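Local coordinates for protein indole-3-acetic acid-amido synthetase GH3.15 (Arabidopsis thaliana, PDB 6E1Q) that conjugates glutamine and possibly cysteine to the auxin precursor indole-3-butyric acid in an ATP-dependent reaction, and also accepts the herbicide 2,4-DB, at residues Ser197-Leu202 against Gly244-Trp249. Numbering follows the deposited sequence.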
# COMPACT_ATOMS: atom_id res chain seq x y z
N SER A 197 -11.45 2.63 18.05
CA SER A 197 -10.96 3.60 17.09
C SER A 197 -11.73 3.51 15.77
O SER A 197 -12.14 4.54 15.21
CB SER A 197 -9.46 3.39 16.86
OG SER A 197 -9.22 2.11 16.30
N MET A 198 -11.96 2.29 15.26
CA MET A 198 -12.75 2.16 14.03
C MET A 198 -14.18 2.68 14.25
O MET A 198 -14.77 3.31 13.36
CB MET A 198 -12.78 0.70 13.58
CG MET A 198 -13.72 0.44 12.40
SD MET A 198 -13.07 1.19 10.87
CE MET A 198 -11.89 -0.09 10.39
N TYR A 199 -14.74 2.44 15.44
CA TYR A 199 -16.10 2.89 15.72
C TYR A 199 -16.19 4.42 15.68
O TYR A 199 -17.08 4.99 15.04
CB TYR A 199 -16.57 2.32 17.07
CG TYR A 199 -18.03 2.63 17.40
CD1 TYR A 199 -18.40 3.85 17.96
CD2 TYR A 199 -19.05 1.70 17.14
CE1 TYR A 199 -19.73 4.14 18.27
CE2 TYR A 199 -20.38 1.98 17.43
CZ TYR A 199 -20.71 3.20 18.00
OH TYR A 199 -22.03 3.50 18.30
N CYS A 200 -15.26 5.11 16.35
CA CYS A 200 -15.36 6.56 16.42
C CYS A 200 -15.11 7.21 15.07
O CYS A 200 -15.76 8.20 14.71
CB CYS A 200 -14.38 7.11 17.46
SG CYS A 200 -14.79 6.58 19.14
N GLN A 201 -14.15 6.66 14.32
CA GLN A 201 -13.83 7.19 13.00
C GLN A 201 -15.00 7.04 12.03
O GLN A 201 -15.28 7.94 11.23
CB GLN A 201 -12.56 6.48 12.51
CG GLN A 201 -12.47 6.13 11.06
CD GLN A 201 -11.01 5.88 10.67
OE1 GLN A 201 -10.22 6.81 10.57
NE2 GLN A 201 -10.66 4.61 10.49
N LEU A 202 -15.71 5.91 12.10
CA LEU A 202 -16.88 5.74 11.24
C LEU A 202 -18.05 6.62 11.71
O LEU A 202 -18.78 7.20 10.90
CB LEU A 202 -17.28 4.26 11.19
CG LEU A 202 -16.53 3.39 10.17
CD1 LEU A 202 -16.81 1.89 10.40
CD2 LEU A 202 -16.92 3.76 8.74
N GLY A 244 -27.73 11.54 19.68
CA GLY A 244 -26.65 12.44 19.99
C GLY A 244 -25.82 12.01 21.18
O GLY A 244 -25.22 12.85 21.85
N ARG A 245 -25.79 10.72 21.46
CA ARG A 245 -25.17 10.18 22.67
C ARG A 245 -24.21 9.07 22.27
O ARG A 245 -24.61 8.10 21.62
CB ARG A 245 -26.23 9.63 23.62
CG ARG A 245 -25.69 9.22 24.95
CD ARG A 245 -26.68 8.33 25.68
NE ARG A 245 -26.09 7.91 26.94
CZ ARG A 245 -26.39 8.43 28.12
NH1 ARG A 245 -27.33 9.37 28.21
NH2 ARG A 245 -25.78 7.99 29.20
N LEU A 246 -22.94 9.21 22.67
CA LEU A 246 -21.94 8.20 22.34
C LEU A 246 -22.14 6.96 23.20
O LEU A 246 -22.35 7.07 24.41
CB LEU A 246 -20.55 8.78 22.58
CG LEU A 246 -19.34 7.91 22.22
CD1 LEU A 246 -19.36 7.69 20.73
CD2 LEU A 246 -18.05 8.59 22.66
N SER A 247 -22.10 5.77 22.59
CA SER A 247 -22.26 4.53 23.36
C SER A 247 -21.25 4.49 24.50
O SER A 247 -20.08 4.87 24.34
CB SER A 247 -22.10 3.30 22.47
OG SER A 247 -23.12 3.20 21.48
N ASP A 248 -21.69 4.03 25.67
CA ASP A 248 -20.87 4.20 26.86
C ASP A 248 -19.72 3.19 26.97
O ASP A 248 -18.89 3.34 27.86
CB ASP A 248 -21.73 4.17 28.13
CG ASP A 248 -22.44 2.85 28.35
OD1 ASP A 248 -22.43 1.99 27.45
OD2 ASP A 248 -23.01 2.66 29.46
N TRP A 249 -19.64 2.20 26.08
CA TRP A 249 -18.47 1.31 26.07
C TRP A 249 -17.26 1.94 25.41
O TRP A 249 -16.18 1.33 25.40
CB TRP A 249 -18.79 -0.02 25.38
CG TRP A 249 -19.09 0.10 23.89
CD1 TRP A 249 -20.32 0.27 23.30
CD2 TRP A 249 -18.14 0.03 22.81
NE1 TRP A 249 -20.19 0.32 21.93
CE2 TRP A 249 -18.86 0.17 21.61
CE3 TRP A 249 -16.75 -0.13 22.75
CZ2 TRP A 249 -18.24 0.17 20.36
CZ3 TRP A 249 -16.14 -0.13 21.51
CH2 TRP A 249 -16.89 0.01 20.33
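Tyr199 and Trp249 meet in a T-shaped (edge-to-face) pair, a clear instance of one aromatic side chain bridging a helix and a loop whose backbones stay well apart. The centroids of the tyrosine ring and of the indole six-membered ring lie 5.2 Å apart, with the planes turned 71° against each other. The indole presents its benzo edge, and CZ2 of Trp249 comes to 3.7 Å from CD2 of Tyr199, over one face of the phenol ring but displaced toward its rim. The neighbouring CH2 of Trp249 reaches back to CB of Tyr199, at 4.0 Å. The tyrosine side chain spans the gap because its chi1 of -175° sets CG anti to the backbone N; the closest CA atoms, those of Tyr199 and Ser247, are 10.0 Å apart. Leu246 approaches from another direction, its CD1 lying near the plane of the phenol ring, 4.3 Å from CE1 of Tyr199. The tyrosine also packs on Glu236 and Leu237 of helix 220-243.

Where the phenol ends, OH of Tyr199 lies 3.4 Å from OG of Ser247, and the hydrogen bonds of these two hydroxyls run to helix 220-243. Asn240 hydrogen-bonds both, through OD1 to the tyrosine and through ND2 to the serine, while Glu236 OE1 binds both Ser247 OG and Trp249 NE1. The bond from Glu236 to NE1 should limit rotation of the indole and so hold its edge toward the tyrosine.

Within the N-terminal GH3 domain, away from the ATP and acyl-substrate sites, the contact joins helix 194-207 to the loop between helices 220-243 and 253-258; next to Tyr199, Cys200 ties the same helix by a disulfide to Cys255 of helix 253-258.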